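Local structure of dual function macrocyclase-peptidase POPB (Galerina marginata, 5N4B) at residues P13-S18 with F673-Q678; G30-P35 with Y635-S640; I474-V479 with I555-F560; H612-G617 with V666-F671. The protein cleaves peptide bonds after proline and macrocyclises peptide precursors in the biosynthesis of the amanitin toxins, acting as a serine peptidase of the prolyl oligopeptidase family. The protein carries 1 engineered substitution. All coordinates share one frame; numbering follows the deposited sequence.

Contact 1: P13-S18 with F673-Q678; sequences PSTRRS and FIATLQ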
loop_
_atom_site.group_PDB
_atom_site.type_symbol
_atom_site.label_atom_id
_atom_site.label_comp_id
_atom_site.label_asym_id
_atom_site.label_seq_id
_atom_site.Cartn_x
_atom_site.Cartn_y
_atom_site.Cartn_z
ATOM N N PRO A 13 -31.800 -9.765 3.591
ATOM C CA PRO A 13 -32.440 -9.540 2.298
ATOM C C PRO A 13 -32.639 -10.806 1.484
ATOM O O PRO A 13 -31.795 -11.717 1.452
ATOM C CB PRO A 13 -31.464 -8.578 1.597
ATOM C CG PRO A 13 -30.810 -7.835 2.695
ATOM C CD PRO A 13 -30.610 -8.912 3.754
ATOM N N SER A 14 -33.772 -10.840 0.788
ATOM C CA SER A 14 -34.067 -11.902 -0.165
ATOM C C SER A 14 -33.013 -11.905 -1.264
ATOM O O SER A 14 -32.758 -10.886 -1.898
ATOM C CB SER A 14 -35.449 -11.614 -0.762
ATOM O OG SER A 14 -35.755 -12.522 -1.809
ATOM N N THR A 15 -32.366 -13.045 -1.449
ATOM C CA THR A 15 -31.211 -13.155 -2.345
ATOM C C THR A 15 -31.385 -14.392 -3.204
ATOM O O THR A 15 -31.258 -15.518 -2.711
ATOM C CB THR A 15 -29.913 -13.216 -1.566
ATOM O OG1 THR A 15 -29.876 -12.089 -0.704
ATOM C CG2 THR A 15 -28.691 -13.153 -2.482
ATOM N N ARG A 16 -31.675 -14.176 -4.482
ATOM C CA ARG A 16 -31.914 -15.271 -5.403
ATOM C C ARG A 16 -30.715 -16.194 -5.456
ATOM O O ARG A 16 -29.572 -15.752 -5.381
ATOM C CB ARG A 16 -32.149 -14.681 -6.811
ATOM C CG ARG A 16 -32.393 -15.719 -7.884
ATOM C CD ARG A 16 -32.966 -15.037 -9.127
ATOM N NE ARG A 16 -32.010 -14.133 -9.756
ATOM C CZ ARG A 16 -31.139 -14.504 -10.692
ATOM N NH1 ARG A 16 -31.098 -15.761 -11.133
ATOM N NH2 ARG A 16 -30.311 -13.623 -11.198
ATOM N N ARG A 17 -30.974 -17.498 -5.581
ATOM C CA ARG A 17 -29.951 -18.516 -5.793
ATOM C C ARG A 17 -30.144 -19.083 -7.173
ATOM O O ARG A 17 -31.174 -19.721 -7.454
ATOM C CB ARG A 17 -30.023 -19.633 -4.764
ATOM C CG ARG A 17 -29.643 -19.151 -3.365
ATOM C CD ARG A 17 -29.899 -20.197 -2.271
ATOM N NE ARG A 17 -29.165 -21.429 -2.507
ATOM C CZ ARG A 17 -27.878 -21.629 -2.248
ATOM N NH1 ARG A 17 -27.125 -20.660 -1.746
ATOM N NH2 ARG A 17 -27.309 -22.813 -2.461
ATOM N N SER A 18 -29.188 -18.843 -8.047
ATOM C CA SER A 18 -29.280 -19.375 -9.390
ATOM C C SER A 18 -28.875 -20.837 -9.417
ATOM O O SER A 18 -28.397 -21.411 -8.433
ATOM C CB SER A 18 -28.429 -18.563 -10.337
ATOM O OG SER A 18 -27.075 -18.981 -10.227
ATOM N N PHE A 673 -19.446 -13.737 -0.563
ATOM C CA PHE A 673 -19.173 -14.236 0.776
ATOM C C PHE A 673 -20.326 -13.922 1.722
ATOM O O PHE A 673 -20.797 -14.807 2.446
ATOM C CB PHE A 673 -17.821 -13.752 1.296
ATOM C CG PHE A 673 -17.426 -14.367 2.599
ATOM C CD1 PHE A 673 -17.096 -15.711 2.641
ATOM C CD2 PHE A 673 -17.438 -13.633 3.752
ATOM C CE1 PHE A 673 -16.710 -16.307 3.826
ATOM C CE2 PHE A 673 -17.053 -14.224 4.961
ATOM C CZ PHE A 673 -16.714 -15.575 4.978
ATOM N N ILE A 674 -20.806 -12.677 1.733
ATOM C CA ILE A 674 -21.869 -12.300 2.669
ATOM C C ILE A 674 -23.175 -13.013 2.307
ATOM O O ILE A 674 -23.926 -13.455 3.187
ATOM C CB ILE A 674 -22.032 -10.780 2.815
ATOM C CG1 ILE A 674 -22.862 -10.394 4.056
ATOM C CG2 ILE A 674 -22.662 -10.207 1.580
ATOM C CD1 ILE A 674 -22.232 -10.787 5.364
ATOM N N ALA A 675 -23.460 -13.171 1.017
ATOM C CA ALA A 675 -24.673 -13.899 0.642
ATOM C C ALA A 675 -24.604 -15.351 1.098
ATOM O O ALA A 675 -25.612 -15.930 1.530
ATOM C CB ALA A 675 -24.854 -13.802 -0.874
ATOM N N THR A 676 -23.417 -15.947 1.009
ATOM C CA THR A 676 -23.219 -17.326 1.434
ATOM C C THR A 676 -23.324 -17.458 2.952
ATOM O O THR A 676 -23.932 -18.406 3.464
ATOM C CB THR A 676 -21.867 -17.818 0.888
ATOM O OG1 THR A 676 -21.878 -17.728 -0.540
ATOM C CG2 THR A 676 -21.609 -19.238 1.237
ATOM N N LEU A 677 -22.754 -16.517 3.704
ATOM C CA LEU A 677 -22.926 -16.536 5.144
ATOM C C LEU A 677 -24.391 -16.439 5.509
ATOM O O LEU A 677 -24.881 -17.188 6.362
ATOM C CB LEU A 677 -22.185 -15.377 5.787
ATOM C CG LEU A 677 -20.677 -15.417 5.936
ATOM C CD1 LEU A 677 -20.181 -14.137 6.580
ATOM C CD2 LEU A 677 -20.269 -16.636 6.750
ATOM N N GLN A 678 -25.091 -15.467 4.929
ATOM C CA GLN A 678 -26.496 -15.246 5.279
ATOM C C GLN A 678 -27.380 -16.392 4.876
ATOM O O GLN A 678 -28.383 -16.626 5.549
ATOM C CB GLN A 678 -26.997 -13.912 4.703
ATOM C CG GLN A 678 -26.311 -12.684 5.293
ATOM C CD GLN A 678 -26.735 -11.364 4.622
ATOM O OE1 GLN A 678 -27.487 -11.354 3.631
ATOM N NE2 GLN A 678 -26.252 -10.236 5.154
HETATM O O HOH W 1 -27.475 -12.045 0.976
#

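Contact 2: G30-P35 with Y635-S640; sequences GEVPVP and YIYPLS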
loop_
_atom_site.group_PDB
_atom_site.type_symbol
_atom_site.label_atom_id
_atom_site.label_comp_id
_atom_site.label_asym_id
_atom_site.label_seq_id
_atom_site.Cartn_x
_atom_site.Cartn_y
_atom_site.Cartn_z
ATOM N N GLY A 30 -10.699 -35.768 -9.685
ATOM C CA GLY A 30 -11.264 -35.661 -11.019
ATOM C C GLY A 30 -12.225 -34.481 -11.123
ATOM O O GLY A 30 -11.975 -33.403 -10.574
ATOM N N GLU A 31 -13.308 -34.656 -11.860
ATOM C CA GLU A 31 -14.292 -33.583 -12.045
ATOM C C GLU A 31 -14.974 -33.183 -10.737
ATOM O O GLU A 31 -15.518 -34.021 -10.014
ATOM C CB GLU A 31 -15.328 -34.028 -13.068
ATOM C CG GLU A 31 -14.945 -33.669 -14.494
ATOM C CD GLU A 31 -16.139 -33.580 -15.438
ATOM O OE1 GLU A 31 -15.917 -33.393 -16.654
ATOM O OE2 GLU A 31 -17.293 -33.692 -14.968
ATOM N N VAL A 32 -14.998 -31.878 -10.459
ATOM C CA VAL A 32 -15.646 -31.378 -9.253
ATOM C C VAL A 32 -16.677 -30.331 -9.655
ATOM O O VAL A 32 -16.294 -29.241 -10.108
ATOM C CB VAL A 32 -14.641 -30.776 -8.261
ATOM C CG1 VAL A 32 -15.392 -30.212 -7.047
ATOM C CG2 VAL A 32 -13.607 -31.794 -7.864
ATOM N N PRO A 33 -17.973 -30.618 -9.552
ATOM C CA PRO A 33 -18.969 -29.570 -9.810
ATOM C C PRO A 33 -19.082 -28.655 -8.602
ATOM O O PRO A 33 -19.139 -29.114 -7.459
ATOM C CB PRO A 33 -20.269 -30.361 -10.050
ATOM C CG PRO A 33 -20.107 -31.557 -9.181
ATOM C CD PRO A 33 -18.616 -31.888 -9.151
ATOM N N VAL A 34 -19.038 -27.356 -8.856
ATOM C CA VAL A 34 -19.057 -26.333 -7.820
ATOM C C VAL A 34 -20.239 -25.415 -8.117
ATOM O O VAL A 34 -20.168 -24.566 -9.005
ATOM C CB VAL A 34 -17.738 -25.539 -7.794
ATOM C CG1 VAL A 34 -17.797 -24.440 -6.720
ATOM C CG2 VAL A 34 -16.555 -26.473 -7.530
ATOM N N PRO A 35 -21.341 -25.549 -7.387
ATOM C CA PRO A 35 -22.454 -24.601 -7.582
ATOM C C PRO A 35 -21.980 -23.195 -7.254
ATOM O O PRO A 35 -21.249 -22.995 -6.285
ATOM C CB PRO A 35 -23.493 -25.065 -6.566
ATOM C CG PRO A 35 -23.188 -26.549 -6.374
ATOM C CD PRO A 35 -21.671 -26.590 -6.388
ATOM N N TYR A 635 -5.259 -27.518 -3.496
ATOM C CA TYR A 635 -4.960 -26.770 -2.281
ATOM C C TYR A 635 -5.711 -25.447 -2.185
ATOM O O TYR A 635 -5.883 -24.933 -1.077
ATOM C CB TYR A 635 -3.451 -26.582 -2.087
ATOM C CG TYR A 635 -2.680 -25.828 -3.139
ATOM C CD1 TYR A 635 -2.789 -24.457 -3.290
ATOM C CD2 TYR A 635 -1.747 -26.474 -3.929
ATOM C CE1 TYR A 635 -2.034 -23.775 -4.244
ATOM C CE2 TYR A 635 -0.967 -25.795 -4.849
ATOM C CZ TYR A 635 -1.104 -24.425 -5.003
ATOM O OH TYR A 635 -0.332 -23.725 -5.925
ATOM N N ILE A 636 -6.207 -24.924 -3.308
ATOM C CA ILE A 636 -6.997 -23.685 -3.302
ATOM C C ILE A 636 -8.414 -23.912 -2.793
ATOM O O ILE A 636 -8.937 -23.151 -1.962
ATOM C CB ILE A 636 -7.033 -23.065 -4.707
ATOM C CG1 ILE A 636 -5.653 -22.629 -5.133
ATOM C CG2 ILE A 636 -7.986 -21.881 -4.760
ATOM C CD1 ILE A 636 -5.538 -22.338 -6.669
ATOM N N TYR A 637 -9.090 -24.910 -3.344
ATOM C CA TYR A 637 -10.495 -25.126 -3.022
ATOM C C TYR A 637 -10.767 -25.258 -1.544
ATOM O O TYR A 637 -11.743 -24.647 -1.067
ATOM C CB TYR A 637 -10.964 -26.360 -3.806
ATOM C CG TYR A 637 -12.428 -26.683 -3.753
ATOM C CD1 TYR A 637 -13.399 -25.712 -3.881
ATOM C CD2 TYR A 637 -12.842 -28.011 -3.654
ATOM C CE1 TYR A 637 -14.754 -26.031 -3.891
ATOM C CE2 TYR A 637 -14.218 -28.335 -3.663
ATOM C CZ TYR A 637 -15.139 -27.325 -3.773
ATOM O OH TYR A 637 -16.488 -27.615 -3.792
ATOM N N PRO A 638 -9.972 -25.981 -0.753
ATOM C CA PRO A 638 -10.264 -26.060 0.695
ATOM C C PRO A 638 -9.998 -24.779 1.470
ATOM O O PRO A 638 -10.389 -24.708 2.633
ATOM C CB PRO A 638 -9.344 -27.184 1.191
ATOM C CG PRO A 638 -8.741 -27.781 -0.036
ATOM C CD PRO A 638 -8.887 -26.877 -1.171
ATOM N N LEU A 639 -9.314 -23.808 0.878
ATOM C CA LEU A 639 -9.042 -22.537 1.516
ATOM C C LEU A 639 -10.012 -21.435 1.099
ATOM O O LEU A 639 -10.113 -20.420 1.795
ATOM C CB LEU A 639 -7.619 -22.101 1.151
ATOM C CG LEU A 639 -6.991 -21.014 1.978
ATOM C CD1 LEU A 639 -6.889 -21.509 3.425
ATOM C CD2 LEU A 639 -5.604 -20.751 1.388
ATOM N N SER A 640 -10.676 -21.557 -0.033
ATOM C CA SER A 640 -11.458 -20.443 -0.588
ATOM C C SER A 640 -12.626 -20.111 0.322
ATOM O O SER A 640 -13.489 -20.976 0.511
ATOM C CB SER A 640 -12.033 -20.910 -1.891
ATOM O OG SER A 640 -12.782 -19.877 -2.477
#

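Contact 3: I474-V479 with I555-F560; sequences IPMFIV and IAAAQF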
loop_
_atom_site.group_PDB
_atom_site.type_symbol
_atom_site.label_atom_id
_atom_site.label_comp_id
_atom_site.label_asym_id
_atom_site.label_seq_id
_atom_site.Cartn_x
_atom_site.Cartn_y
_atom_site.Cartn_z
ATOM N N ILE A 474 6.756 -16.795 15.606
ATOM C CA ILE A 474 6.258 -15.629 14.878
ATOM C C ILE A 474 6.314 -14.458 15.845
ATOM O O ILE A 474 5.789 -14.567 16.963
ATOM C CB ILE A 474 4.807 -15.807 14.397
ATOM C CG1 ILE A 474 4.538 -17.134 13.679
ATOM C CG2 ILE A 474 4.407 -14.628 13.526
ATOM C CD1 ILE A 474 5.177 -17.322 12.423
ATOM N N PRO A 475 6.865 -13.305 15.468
ATOM C CA PRO A 475 6.771 -12.117 16.331
ATOM C C PRO A 475 5.482 -11.358 16.086
ATOM O O PRO A 475 4.876 -11.434 15.015
ATOM C CB PRO A 475 7.957 -11.252 15.877
ATOM C CG PRO A 475 8.029 -11.580 14.422
ATOM C CD PRO A 475 7.612 -13.012 14.215
ATOM N N MET A 476 5.079 -10.626 17.110
ATOM C CA MET A 476 3.840 -9.861 17.071
ATOM C C MET A 476 4.042 -8.577 17.866
ATOM O O MET A 476 4.442 -8.614 19.035
ATOM C CB MET A 476 2.702 -10.647 17.693
ATOM C CG MET A 476 1.387 -9.884 17.792
ATOM S SD MET A 476 -0.088 -10.937 17.988
ATOM C CE MET A 476 0.368 -12.001 19.349
ATOM N N PHE A 477 3.663 -7.445 17.273
ATOM C CA PHE A 477 3.635 -6.186 18.017
ATOM C C PHE A 477 2.350 -6.085 18.822
ATOM O O PHE A 477 1.275 -6.461 18.347
ATOM C CB PHE A 477 3.676 -5.005 17.064
ATOM C CG PHE A 477 4.938 -4.884 16.273
ATOM C CD1 PHE A 477 6.148 -4.625 16.898
ATOM C CD2 PHE A 477 4.916 -4.997 14.900
ATOM C CE1 PHE A 477 7.315 -4.476 16.137
ATOM C CE2 PHE A 477 6.112 -4.812 14.138
ATOM C CZ PHE A 477 7.268 -4.563 14.773
ATOM N N ILE A 478 2.479 -5.620 20.069
ATOM C CA ILE A 478 1.331 -5.352 20.933
ATOM C C ILE A 478 1.428 -3.898 21.362
ATOM O O ILE A 478 2.443 -3.488 21.943
ATOM C CB ILE A 478 1.282 -6.296 22.146
ATOM C CG1 ILE A 478 1.090 -7.738 21.633
ATOM C CG2 ILE A 478 0.143 -5.918 23.029
ATOM C CD1 ILE A 478 0.949 -8.835 22.742
ATOM N N VAL A 479 0.374 -3.130 21.104
ATOM C CA VAL A 479 0.308 -1.716 21.453
ATOM C C VAL A 479 -0.778 -1.520 22.496
ATOM O O VAL A 479 -1.886 -2.063 22.358
ATOM C CB VAL A 479 0.032 -0.824 20.227
ATOM C CG1 VAL A 479 0.127 0.639 20.610
ATOM C CG2 VAL A 479 1.002 -1.165 19.107
ATOM N N ILE A 555 -4.556 -17.210 13.146
ATOM C CA ILE A 555 -5.395 -17.820 14.163
ATOM C C ILE A 555 -4.609 -18.119 15.448
ATOM O O ILE A 555 -5.065 -17.841 16.567
ATOM C CB ILE A 555 -6.074 -19.068 13.579
ATOM C CG1 ILE A 555 -7.082 -18.657 12.513
ATOM C CG2 ILE A 555 -6.715 -19.869 14.711
ATOM C CD1 ILE A 555 -7.503 -19.818 11.615
ATOM N N ALA A 556 -3.384 -18.636 15.303
ATOM C CA ALA A 556 -2.552 -18.875 16.480
ATOM C C ALA A 556 -2.255 -17.591 17.259
ATOM O O ALA A 556 -2.141 -17.603 18.504
ATOM C CB ALA A 556 -1.275 -19.612 16.092
ATOM N N ALA A 557 -2.104 -16.463 16.566
ATOM C CA ALA A 557 -1.865 -15.209 17.265
ATOM C C ALA A 557 -3.044 -14.871 18.172
ATOM O O ALA A 557 -2.862 -14.465 19.322
ATOM C CB ALA A 557 -1.622 -14.102 16.244
ATOM N N ALA A 558 -4.259 -15.034 17.668
ATOM C CA ALA A 558 -5.450 -14.706 18.453
ATOM C C ALA A 558 -5.595 -15.653 19.629
ATOM O O ALA A 558 -5.963 -15.224 20.727
ATOM C CB ALA A 558 -6.686 -14.756 17.548
ATOM N N GLN A 559 -5.266 -16.925 19.420
ATOM C CA GLN A 559 -5.329 -17.893 20.504
ATOM C C GLN A 559 -4.304 -17.550 21.578
ATOM O O GLN A 559 -4.591 -17.648 22.772
ATOM C CB GLN A 559 -5.103 -19.306 19.931
ATOM C CG GLN A 559 -6.247 -19.728 19.018
ATOM C CD GLN A 559 -6.004 -21.022 18.301
ATOM O OE1 GLN A 559 -4.906 -21.305 17.810
ATOM N NE2 GLN A 559 -7.052 -21.812 18.195
ATOM N N PHE A 560 -3.109 -17.122 21.162
ATOM C CA PHE A 560 -2.042 -16.742 22.081
ATOM C C PHE A 560 -2.412 -15.526 22.914
ATOM O O PHE A 560 -2.128 -15.473 24.114
ATOM C CB PHE A 560 -0.780 -16.460 21.250
ATOM C CG PHE A 560 0.361 -15.818 22.005
ATOM C CD1 PHE A 560 1.270 -16.579 22.677
ATOM C CD2 PHE A 560 0.513 -14.463 22.029
ATOM C CE1 PHE A 560 2.336 -15.973 23.351
ATOM C CE2 PHE A 560 1.569 -13.878 22.723
ATOM C CZ PHE A 560 2.461 -14.653 23.361
#

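Contact 4: H612-G617 with V666-F671; sequences HKFTGG and VPMHSF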
loop_
_atom_site.group_PDB
_atom_site.type_symbol
_atom_site.label_atom_id
_atom_site.label_comp_id
_atom_site.label_asym_id
_atom_site.label_seq_id
_atom_site.Cartn_x
_atom_site.Cartn_y
_atom_site.Cartn_z
ATOM N N HIS A 612 -8.874 -14.924 -10.652
ATOM C CA HIS A 612 -8.040 -14.644 -11.807
ATOM C C HIS A 612 -8.835 -14.261 -13.039
ATOM O O HIS A 612 -8.214 -13.936 -14.059
ATOM C CB HIS A 612 -7.125 -15.825 -12.094
ATOM C CG HIS A 612 -7.845 -17.079 -12.419
ATOM N ND1 HIS A 612 -8.867 -17.573 -11.640
ATOM C CD2 HIS A 612 -7.657 -17.978 -13.416
ATOM C CE1 HIS A 612 -9.324 -18.695 -12.173
ATOM N NE2 HIS A 612 -8.597 -18.969 -13.244
ATOM N N LYS A 613 -10.154 -14.267 -12.957
ATOM C CA LYS A 613 -11.044 -13.936 -14.073
ATOM C C LYS A 613 -11.495 -12.483 -14.070
ATOM O O LYS A 613 -12.250 -12.078 -14.962
ATOM C CB LYS A 613 -12.269 -14.834 -14.036
ATOM C CG LYS A 613 -12.040 -16.349 -14.102
ATOM C CD LYS A 613 -11.240 -16.735 -15.273
ATOM C CE LYS A 613 -11.409 -18.208 -15.615
ATOM N NZ LYS A 613 -10.953 -18.397 -17.017
ATOM N N PHE A 614 -11.063 -11.668 -13.106
ATOM C CA PHE A 614 -11.557 -10.297 -12.940
ATOM C C PHE A 614 -10.372 -9.354 -12.834
ATOM O O PHE A 614 -9.404 -9.637 -12.109
ATOM C CB PHE A 614 -12.428 -10.194 -11.675
ATOM C CG PHE A 614 -13.646 -11.006 -11.765
ATOM C CD1 PHE A 614 -14.791 -10.476 -12.303
ATOM C CD2 PHE A 614 -13.649 -12.306 -11.333
ATOM C CE1 PHE A 614 -15.926 -11.252 -12.444
ATOM C CE2 PHE A 614 -14.760 -13.096 -11.456
ATOM C CZ PHE A 614 -15.913 -12.559 -12.002
ATOM N N THR A 615 -10.502 -8.188 -13.490
ATOM C CA THR A 615 -9.515 -7.117 -13.573
ATOM C C THR A 615 -8.085 -7.672 -13.574
ATOM O O THR A 615 -7.732 -8.421 -14.494
ATOM C CB THR A 615 -9.753 -6.031 -12.524
ATOM O OG1 THR A 615 -9.645 -6.588 -11.214
ATOM C CG2 THR A 615 -11.145 -5.409 -12.655
ATOM N N GLY A 616 -7.305 -7.355 -12.564
ATOM C CA GLY A 616 -5.894 -7.752 -12.543
ATOM C C GLY A 616 -5.566 -8.975 -11.694
ATOM O O GLY A 616 -4.392 -9.235 -11.356
ATOM N N GLY A 617 -6.592 -9.772 -11.402
ATOM C CA GLY A 617 -6.437 -10.928 -10.545
ATOM C C GLY A 617 -5.505 -11.985 -11.067
ATOM O O GLY A 617 -4.946 -12.722 -10.263
ATOM N N VAL A 666 -12.432 -6.697 -7.066
ATOM C CA VAL A 666 -13.825 -6.402 -7.383
ATOM C C VAL A 666 -14.746 -6.823 -6.232
ATOM O O VAL A 666 -14.496 -7.850 -5.568
ATOM C CB VAL A 666 -14.255 -7.054 -8.718
ATOM C CG1 VAL A 666 -13.597 -6.356 -9.906
ATOM C CG2 VAL A 666 -13.950 -8.525 -8.734
ATOM N N PRO A 667 -15.801 -6.059 -5.960
ATOM C CA PRO A 667 -16.621 -6.292 -4.768
ATOM C C PRO A 667 -17.450 -7.560 -4.811
ATOM O O PRO A 667 -17.951 -7.971 -3.754
ATOM C CB PRO A 667 -17.492 -5.039 -4.687
ATOM C CG PRO A 667 -17.483 -4.507 -6.085
ATOM C CD PRO A 667 -16.164 -4.829 -6.637
ATOM N N MET A 668 -17.585 -8.224 -5.966
ATOM C CA MET A 668 -18.299 -9.499 -6.009
ATOM C C MET A 668 -17.732 -10.503 -5.028
ATOM O O MET A 668 -18.472 -11.334 -4.540
ATOM C CB MET A 668 -18.295 -10.068 -7.428
ATOM C CG MET A 668 -16.998 -10.637 -7.900
ATOM S SD MET A 668 -16.834 -12.386 -7.471
ATOM C CE MET A 668 -15.140 -12.722 -7.921
ATOM N N HIS A 669 -16.443 -10.413 -4.693
ATOM C CA HIS A 669 -15.849 -11.319 -3.727
ATOM C C HIS A 669 -16.613 -11.238 -2.404
ATOM O O HIS A 669 -17.092 -12.242 -1.867
ATOM C CB HIS A 669 -14.393 -10.912 -3.513
ATOM C CG HIS A 669 -13.472 -11.363 -4.580
ATOM N ND1 HIS A 669 -13.050 -12.676 -4.708
ATOM C CD2 HIS A 669 -12.879 -10.671 -5.581
ATOM C CE1 HIS A 669 -12.238 -12.766 -5.739
ATOM N NE2 HIS A 669 -12.116 -11.565 -6.291
ATOM N N SER A 670 -16.664 -10.038 -1.832
ATOM C CA SER A 670 -17.402 -9.807 -0.610
ATOM C C SER A 670 -18.897 -10.073 -0.768
ATOM O O SER A 670 -19.546 -10.560 0.163
ATOM C CB SER A 670 -17.250 -8.365 -0.176
ATOM O OG SER A 670 -15.957 -8.135 0.335
ATOM N N PHE A 671 -19.484 -9.709 -1.914
ATOM C CA PHE A 671 -20.921 -9.959 -2.113
ATOM C C PHE A 671 -21.240 -11.460 -2.038
ATOM O O PHE A 671 -22.204 -11.873 -1.367
ATOM C CB PHE A 671 -21.404 -9.408 -3.454
ATOM C CG PHE A 671 -21.341 -7.944 -3.617
ATOM C CD1 PHE A 671 -21.084 -7.082 -2.556
ATOM C CD2 PHE A 671 -21.539 -7.393 -4.896
ATOM C CE1 PHE A 671 -21.037 -5.694 -2.781
ATOM C CE2 PHE A 671 -21.491 -6.041 -5.099
ATOM C CZ PHE A 671 -21.232 -5.193 -4.039
HETATM O O HOH W 2 -10.265 -8.064 -8.893
#

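Contact 1: P13-S18 with F673-Q678
T15 and A675 meet methyl to methyl. T15 CG2 lies 4.2 Å from A675 CB, where an extended piece of the N-terminal chain runs beside helix 668-680. The rotation of T15 explains both of its roles. CG2 is anti to the backbone N and points at the helix, while OG1 stays beside that N (chi1 -54°) and turns back along its own chain. T15 OG1 donates to P13 O at 2.9 Å. It comes from above the carbonyl plane, 55° out of it. The same hydroxyl accepts a hydrogen bond from water 1, which is 2.9 Å from T15 OG1. Water 1 gives its other proton to Q678 OE1 at 2.7 Å, so a single water ties loop to helix. Q678 extends its chain beyond CG, one helical turn on from A675. Its OE1 also lies 4.0 Å from P13 CD, the two side chains crossing at a slant. The amide is fixed at both ends, because Q55 donates to OE1 and NE2 donates to L688 O. In the fold this is N-terminal chain laid on the α/β-hydrolase domain. P13 also rests on A54, Q55 and L58 of helix 46-64. I674 and F673 of helix 668-680 face strand 653-659, and Q678 links the helix to the edge strand 688-693.

Contact 2: G30-P35 with Y635-S640
Y637 puts its phenol ring against V32 and V34, two valines from the same face of strand 30-35. V32 CG1 lies 4.0 Å from Y637 CE2. On the same side of the ring plane, V34 CG2 is 4.1 Å from Y637 CE1. V34 CG2 is also 3.9 Å from Y637 OH. Both methyls approach the ring obliquely, and the contact is purely van der Waals. V32 and Y637 reach in from opposite directions, whereas V34 slides past the ring toward its hydroxyl end. The ring gets there because CG of Y637 is anti to the backbone N (chi1 -173°), which swings it out from the chain toward the strand. Behind this first shell, F633 stacks on the Y637 ring. In the main chain, N644 ND2 bonds to Y637 O and also to S640 O. S640 OG bonds with H643 ND1 and L608 N, and H643 in turn touches V34. L639 N bonds to I636 O at 2.9 Å. Strand 30-35 pairs antiparallel with strand 21-26, the backbone of V32 bonding to Y24 and that of V34 to D22. A two-stranded N-terminal hairpin thus packs against the chain that leaves helix 630-636 in the hydrolase domain.

Contact 3: I474-V479 with I555-F560
M476 points from strand 473-481 at A557 and F560 of helix 548-563. This is helix-on-sheet packing of the α/β-hydrolase fold, at the antiparallel end of its central mixed sheet. One methionine carries nearly the whole contact. Its chain leaves the strand with CG anti to the backbone N (chi1 176°), reaching straight out toward the helix. It then bends at the last torsion (chi3 51°), which turns the methyl aside from the line of the chain. The sulfur and the methyl therefore address different residues. SD faces the small side chain of A557, with CB of A557 3.9 Å from M476 SD. The methyl goes on to the F560 ring and meets it obliquely. A557 and F560 are three residues apart on the helix, so both lie toward the strand. F560 and M476 slide past each other in opposite directions, and the ring meets only the terminal methyl of the thioether. Y566 meets the F560 ring, the two planes at about 30°. The methionine is buried among further apolar groups: A524 and P526 of strand 522-526, and L561 of the same helix. P526 also touches A557, so the neighbouring strand shares this patch of helix. The strand itself is fixed by backbone bonds on both flanks, M476 to V464 and F477 to V525. At the heart of the contact, M476 CE rests 3.6 Å from F560 CD2.

Contact 4: H612-G617 with V666-F671
A type II' β turn, F614 to G617, packs here against the start of helix 668-680, close to the charge relay system. The side chain of V666 is about 6 Å from that of the active-site residue D662, and the side chain of T615 about 9 Å from that of H699. F614 is the centre of the contact. CG2 of V666 touches the root of the phenylalanine, 3.7 Å from F614 CB, the two side chains crossing at about a right angle. M668 and F614 come at each other from opposite directions. The methionine chain is bent at chi2 (88°), which curls the thioether over the ring in a Met-aromatic contact. M668 SD is 4.9 Å from the F614 ring centroid, above the face, though at a distance, and 25° off the normal. The methyl comes closer, with M668 CE 3.6 Å from F614 CE2. That methyl also sits over the centre of the H669 ring, so it is held between two aromatic groups. T615 and V666 reach each other tip to tip, with T615 CG2 3.8 Å from V666 CG1. The turn is closed by G617 N bonding to F614 O at 2.9 Å. T615 takes a positive phi there, a backbone region that glycine enters more easily. The polar atoms are satisfied separately. Water 2 donates to T615 OG1 at 2.8 Å and accepts from V666 N, while T615 OG1 itself bonds to G663 O. Direct contact is thus apolar, and water and G663 tie the turn to the chain following D662.

All four contacts lie in the α/β-hydrolase part of the protein, which the N-terminal chain joins from outside. Contacts 1 and 2 fasten residues from the start of the chain to residues 600 or more positions later, so they bring the chain start back to the hydrolase domain that follows the propeller. Contacts 1 and 4 share helix 668-680, their centres about 17 Å apart. Contact 2 is about 18 Å from contact 4 by centres, and the two interleave along the chain. Contact 3 precedes contact 4 in sequence and stands about 30 Å by centres from contacts 2 and 4. It packs on strand 473-481 near one end of the eight-stranded sheet; helix 668-680 touches strand 688-693 at the other.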